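Local coordinates for ATP:cob(I)alamin adenosyltransferase (Salmonella enterica subsp. enterica serovar Livingstone, PDB 5CX7), which binds heme through the C-terminal domain modelled here and, as the full-length enzyme, probably converts cob(I)alamin to adenosylcobalamin, the cofactor of propanediol dehydratase, at residues K74-T77 / H78-S81; D130-I133 / A134-I138. All coordinates share one frame; numbering follows the deposited sequence.

Interaction 1 of 2, residues K74-T77 / H78-S81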
ATOM      1  N   LYS E  74      -6.414  22.813   7.834  1.00 13.70           N
ATOM      2  CA  LYS E  74      -6.440  24.091   8.575  1.00 15.45           C
ATOM      3  C   LYS E  74      -7.572  24.146   9.573  1.00 15.01           C
ATOM      4  O   LYS E  74      -8.340  25.108   9.631  1.00 17.84           O
ATOM      5  CB  LYS E  74      -6.496  25.287   7.610  1.00 14.15           C
ATOM      6  CG  LYS E  74      -5.316  25.384   6.738  1.00 16.73           C
ATOM      7  CD  LYS E  74      -5.468  26.582   5.749  1.00 18.35           C
ATOM      8  CE  LYS E  74      -4.375  26.603   4.737  1.00 18.95           C
ATOM      9  NZ  LYS E  74      -4.598  27.680   3.703  1.00 21.46           N
ATOM     10  N   THR E  75      -7.715  23.096  10.378  1.00 14.92           N
ATOM     11  CA  THR E  75      -8.827  22.976  11.268  1.00 18.92           C
ATOM     12  C   THR E  75      -8.452  22.173  12.506  1.00 19.53           C
ATOM     13  O   THR E  75      -7.461  21.483  12.498  1.00 20.68           O
ATOM     14  CB  THR E  75      -9.997  22.249  10.549  1.00 23.09           C
ATOM     15  OG1 THR E  75     -11.164  22.318  11.353  1.00 30.05           O
ATOM     16  CG2 THR E  75      -9.644  20.839  10.291  1.00 26.91           C
ATOM     17  N   ALA E  76      -9.217  22.267  13.583  1.00 15.86           N
ATOM     18  CA  ALA E  76      -9.083  21.277  14.677  1.00 15.22           C
ATOM     19  C   ALA E  76      -9.841  19.998  14.204  1.00 14.12           C
ATOM     20  O   ALA E  76     -10.896  20.099  13.502  1.00 12.31           O
ATOM     21  CB  ALA E  76      -9.678  21.787  15.954  1.00 16.19           C
ATOM     22  N   THR E  77      -9.370  18.835  14.621  1.00 12.12           N
ATOM     23  CA  THR E  77      -9.976  17.603  14.138  1.00 12.67           C
ATOM     24  C   THR E  77     -11.414  17.373  14.637  1.00 13.26           C
ATOM     25  O   THR E  77     -12.216  16.807  13.897  1.00 11.33           O
ATOM     26  CB  THR E  77      -9.118  16.390  14.378  1.00 14.30           C
ATOM     27  OG1 THR E  77      -8.933  16.185  15.797  1.00 12.36           O
ATOM     28  CG2 THR E  77      -7.800  16.508  13.703  1.00 14.62           C
ATOM     29  N   HIS E  78     -11.786  17.914  15.819  1.00 11.85           N
ATOM     30  CA  HIS E  78     -13.175  17.789  16.283  1.00 13.85           C
ATOM     31  C   HIS E  78     -14.152  18.590  15.426  1.00 14.11           C
ATOM     32  O   HIS E  78     -15.334  18.263  15.384  1.00 15.11           O
ATOM     33  CB  HIS E  78     -13.326  18.159  17.788  1.00 15.57           C
ATOM     34  CG  HIS E  78     -13.121  19.607  18.076  1.00 16.05           C
ATOM     35  ND1 HIS E  78     -11.888  20.201  18.204  1.00 19.10           N
ATOM     36  CD2 HIS E  78     -14.032  20.608  18.205  1.00 21.22           C
ATOM     37  CE1 HIS E  78     -12.038  21.504  18.444  1.00 18.76           C
ATOM     38  NE2 HIS E  78     -13.333  21.776  18.434  1.00 20.65           N
ATOM     39  N   GLU E  79     -13.679  19.612  14.735  1.00 14.97           N
ATOM     40  CA  GLU E  79     -14.459  20.410  13.832  1.00 16.41           C
ATOM     41  C   GLU E  79     -14.769  19.675  12.518  1.00 19.90           C
ATOM     42  O   GLU E  79     -15.608  20.122  11.794  1.00 17.02           O
ATOM     43  CB  GLU E  79     -13.768  21.730  13.542  1.00 21.67           C
ATOM     44  CG  GLU E  79     -13.333  22.485  14.814  1.00 25.27           C
ATOM     45  CD  GLU E  79     -12.779  23.859  14.566  1.00 33.99           C
ATOM     46  OE1 GLU E  79     -11.769  23.918  13.820  1.00 35.40           O
ATOM     47  OE2 GLU E  79     -13.276  24.839  15.174  1.00 40.65           O
ATOM     48  N   LEU E  80     -14.124  18.541  12.261  1.00 19.24           N
ATOM     49  CA  LEU E  80     -14.487  17.697  11.118  1.00 17.26           C
ATOM     50  C   LEU E  80     -15.576  16.668  11.403  1.00 17.71           C
ATOM     51  O   LEU E  80     -16.064  16.070  10.480  1.00 15.72           O
ATOM     52  CB  LEU E  80     -13.218  17.032  10.615  1.00 14.67           C
ATOM     53  CG  LEU E  80     -12.084  17.899  10.100  1.00 16.54           C
ATOM     54  CD1 LEU E  80     -10.880  17.038   9.744  1.00 16.44           C
ATOM     55  CD2 LEU E  80     -12.508  18.767   8.926  1.00 19.38           C
ATOM     56  N   SER E  81     -15.921  16.426  12.680  1.00 17.48           N
ATOM     57  CA  SER E  81     -16.793  15.314  13.024  1.00 19.45           C
ATOM     58  C   SER E  81     -18.161  15.421  12.398  1.00 19.59           C
ATOM     59  O   SER E  81     -18.603  14.450  11.803  1.00 17.62           O
ATOM     60  CB  SER E  81     -16.964  15.180  14.535  1.00 22.48           C
ATOM     61  OG  SER E  81     -15.669  15.146  15.097  1.00 25.21           O
TER
HETATM   62  O   HOH W   1      -9.632  18.427  18.220  1.00 11.00           O

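Interaction 2 of 2, residues D130-I133 / A134-I138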
ATOM      1  N   ASP E 130      -8.121  13.630  25.192  1.00 13.83           N
ATOM      2  CA  ASP E 130      -7.155  14.002  24.204  1.00 13.42           C
ATOM      3  C   ASP E 130      -7.244  15.488  23.865  1.00 12.15           C
ATOM      4  O   ASP E 130      -6.218  16.156  23.794  1.00 12.76           O
ATOM      5  CB  ASP E 130      -7.368  13.202  22.883  1.00 12.86           C
ATOM      6  CG  ASP E 130      -7.076  11.749  22.975  1.00 14.47           C
ATOM      7  OD1 ASP E 130      -6.356  11.208  23.859  1.00 13.99           O
ATOM      8  OD2 ASP E 130      -7.519  11.003  21.995  1.00 14.41           O
ATOM      9  N   MET E 131      -8.460  16.010  23.780  1.00 11.35           N
ATOM     10  CA  MET E 131      -8.674  17.407  23.573  1.00 11.98           C
ATOM     11  C   MET E 131      -8.152  18.228  24.774  1.00 12.83           C
ATOM     12  O   MET E 131      -7.620  19.316  24.595  1.00 12.26           O
ATOM     13  CB  MET E 131     -10.131  17.702  23.287  1.00 11.87           C
ATOM     14  CG  MET E 131     -10.591  17.153  21.883  1.00 12.25           C
ATOM     15  SD  MET E 131     -12.327  17.216  21.618  1.00 16.09           S
ATOM     16  CE  MET E 131     -12.500  18.982  21.427  1.00 16.37           C
ATOM     17  N   ASP E 132      -8.475  17.809  25.962  1.00 15.01           N
ATOM     18  CA  ASP E 132      -8.008  18.485  27.197  1.00 14.72           C
ATOM     19  C   ASP E 132      -6.523  18.589  27.223  1.00 17.30           C
ATOM     20  O   ASP E 132      -5.950  19.681  27.452  1.00 18.37           O
ATOM     21  CB  ASP E 132      -8.538  17.689  28.386  1.00 15.22           C
ATOM     22  CG  ASP E 132      -8.119  18.279  29.788  1.00 16.36           C
ATOM     23  OD1 ASP E 132      -7.083  18.922  29.890  1.00 16.34           O
ATOM     24  OD2 ASP E 132      -8.742  17.874  30.763  1.00 20.46           O
ATOM     25  N   ILE E 133      -5.852  17.474  26.994  1.00 16.35           N
ATOM     26  CA  ILE E 133      -4.387  17.466  26.915  1.00 14.89           C
ATOM     27  C   ILE E 133      -3.816  18.409  25.852  1.00 15.11           C
ATOM     28  O   ILE E 133      -2.936  19.181  26.165  1.00 13.45           O
ATOM     29  CB  ILE E 133      -3.859  16.049  26.717  1.00 14.18           C
ATOM     30  CG1 ILE E 133      -4.194  15.165  27.963  1.00 16.14           C
ATOM     31  CG2 ILE E 133      -2.374  16.013  26.453  1.00 13.83           C
ATOM     32  CD1 ILE E 133      -4.215  13.677  27.685  1.00 14.72           C
ATOM     33  N   ALA E 134      -4.394  18.360  24.651  1.00 15.16           N
ATOM     34  CA  ALA E 134      -3.984  19.216  23.582  1.00 15.56           C
ATOM     35  C   ALA E 134      -4.190  20.699  23.942  1.00 16.17           C
ATOM     36  O   ALA E 134      -3.305  21.500  23.733  1.00 15.82           O
ATOM     37  CB  ALA E 134      -4.747  18.870  22.314  1.00 14.69           C
ATOM     38  N   GLN E 135      -5.351  21.035  24.440  1.00 15.98           N
ATOM     39  CA  GLN E 135      -5.660  22.428  24.822  1.00 20.75           C
ATOM     40  C   GLN E 135      -4.754  22.948  25.927  1.00 17.29           C
ATOM     41  O   GLN E 135      -4.297  24.079  25.877  1.00 19.32           O
ATOM     42  CB  GLN E 135      -7.112  22.570  25.263  1.00 19.55           C
ATOM     43  CG  GLN E 135      -8.126  22.445  24.137  1.00 22.16           C
ATOM     44  CD  GLN E 135      -9.504  22.020  24.674  1.00 25.86           C
ATOM     45  OE1 GLN E 135      -9.751  22.060  25.850  1.00 30.54           O
ATOM     46  NE2 GLN E 135     -10.384  21.589  23.787  1.00 25.42           N
ATOM     47  N   THR E 136      -4.488  22.110  26.897  1.00 17.90           N
ATOM     48  CA  THR E 136      -3.575  22.455  28.004  1.00 17.33           C
ATOM     49  C   THR E 136      -2.189  22.744  27.462  1.00 18.07           C
ATOM     50  O   THR E 136      -1.543  23.686  27.904  1.00 16.36           O
ATOM     51  CB  THR E 136      -3.543  21.312  29.067  1.00 16.24           C
ATOM     52  OG1 THR E 136      -4.860  21.081  29.532  1.00 16.82           O
ATOM     53  CG2 THR E 136      -2.639  21.661  30.271  1.00 19.10           C
ATOM     54  N   ALA E 137      -1.692  21.899  26.547  1.00 17.07           N
ATOM     55  CA  ALA E 137      -0.354  22.051  26.015  1.00 15.15           C
ATOM     56  C   ALA E 137      -0.278  23.340  25.226  1.00 16.55           C
ATOM     57  O   ALA E 137       0.701  24.081  25.369  1.00 17.56           O
ATOM     58  CB  ALA E 137      -0.009  20.874  25.133  1.00 16.15           C
ATOM     59  N   ILE E 138      -1.311  23.629  24.448  1.00 16.62           N
ATOM     60  CA  ILE E 138      -1.348  24.808  23.628  1.00 18.53           C
ATOM     61  C   ILE E 138      -1.350  26.100  24.470  1.00 19.61           C
ATOM     62  O   ILE E 138      -0.670  27.058  24.135  1.00 19.96           O
ATOM     63  CB  ILE E 138      -2.527  24.766  22.677  1.00 20.40           C
ATOM     64  CG1 ILE E 138      -2.244  23.717  21.556  1.00 20.61           C
ATOM     65  CG2 ILE E 138      -2.796  26.110  22.021  1.00 22.68           C
ATOM     66  CD1 ILE E 138      -3.510  23.259  20.825  1.00 21.65           C
TER

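Interaction 1 of 2, residues K74-T77 / H78-S81
Glu79 folds back onto Thr75 and Ala76 just beyond helix 59-72, where the chain leaves a Schellman motif, with Lys74 as the C-prime residue of positive phi, and winds into a short helical turn. From CB outward, the Glu79 side chain meets something at nearly every atom. Its CB sits 3.3 Å from Ala76 O, the carbonyl that also accepts Glu79 N from well above its plane. CG passes near the methyl of Ala76 and lies 3.7 Å above one face of the His78 imidazole, nearer its margin than its centre. The chain then runs extended, and CD comes near both Thr75 OG1 and Ala76 CB. At the tip, Glu79 OE1 accepts a hydrogen bond from Ala76 N at 3.0 Å and 158°, on the anti side of the carboxylate and 32° out of its plane. Glu79 OE1 is also 3.0 Å from Thr75 OG1, which in turn lies 3.1 Å from Ala76 O. Thr75 and Glu79 run antiparallel side by side, and the threonine methyl CG2 packs on Leu80, 3.8 Å from Leu80 CD2. Leu80 N closes the next turn onto Thr77 O at 3.1 Å, and the leucine side chain also rests on Thr69 of helix 59-72. Thr77 OG1 turns elsewhere, bonding to Phe104 O and Gly107 N, which fixes this turn against the start of strand 107-112. His78 has its CG wedged between backbone N and carbonyl carbon (chi1 69°), which swings the ring back beside Ala76 CB. At the ring's edge, in its plane, a water lies 2.9 Å from His78 ND1 and also donates weakly to Thr77 OG1.

Interaction 2 of 2, residues D130-I133 / A134-I138
Helix 127-139 packs on the antiparallel sheet of this HbpS-like domain, and within it Asp132 and Thr136, one turn apart, meet through a side-chain-to-backbone bond. Regular bonds from residue i+4 to i join Ala134, Gln135, Thr136 and Ala137 to the four carbonyls of 130-133. Asp132 O is gripped twice: Thr136 N reaches it at 2.9 Å, and Thr136 OG1 donates to it at 2.7 Å from the opposite face of the carbonyl plane, 40° out of that plane. With OG1 beside its own backbone N (chi1 -57°), the threonine hydroxyl is directed back down the helix. The two side chains run parallel to each other, which brings Asp132 OD1 within 3.1 Å of Thr136 OG1; the other carboxylate oxygen, OD2, makes a salt bridge to Arg27 of helix 14-31. On a different flank, Gln135 lays its aliphatic part over the Met131 carbonyl, Gln135 CG being 3.2 Å from Met131 O, while its amide NE2 is hydrogen-bonded to Tyr108 OH. Ile133 and Ala134 rest on Ile122 of strand 115-123, and Ile133 also touches Ala24 of helix 14-31, so helix 127-139 packs on both. Met131 crosses the glutamine, its bent thioether carrying Met131 CE round to 4.1 Å from Gln135 NE2, with Met131 CB at 3.9 Å from the same nitrogen.

Overall arrangement
From the N terminus, the chain builds helix 14-31, two strands and helix 59-72 before interaction 1 shapes the bend that follows that helix. A long loop containing helix 93-96 and then strands 107-112 and 115-123 intervene before interaction 2, within helix 127-139. Each contact is local, closing turns within its own continuous stretch and no long loop, and they come in series, neither nested nor crossed. Strand 107-112 links them: Gly107 is bonded to Thr77 of interaction 1, while Tyr108 touches Met131, Ala134 and Ile138 of interaction 2. Although their centres are about 14 Å apart, they meet directly, with Met131 CE 3.5 Å from His78 CG.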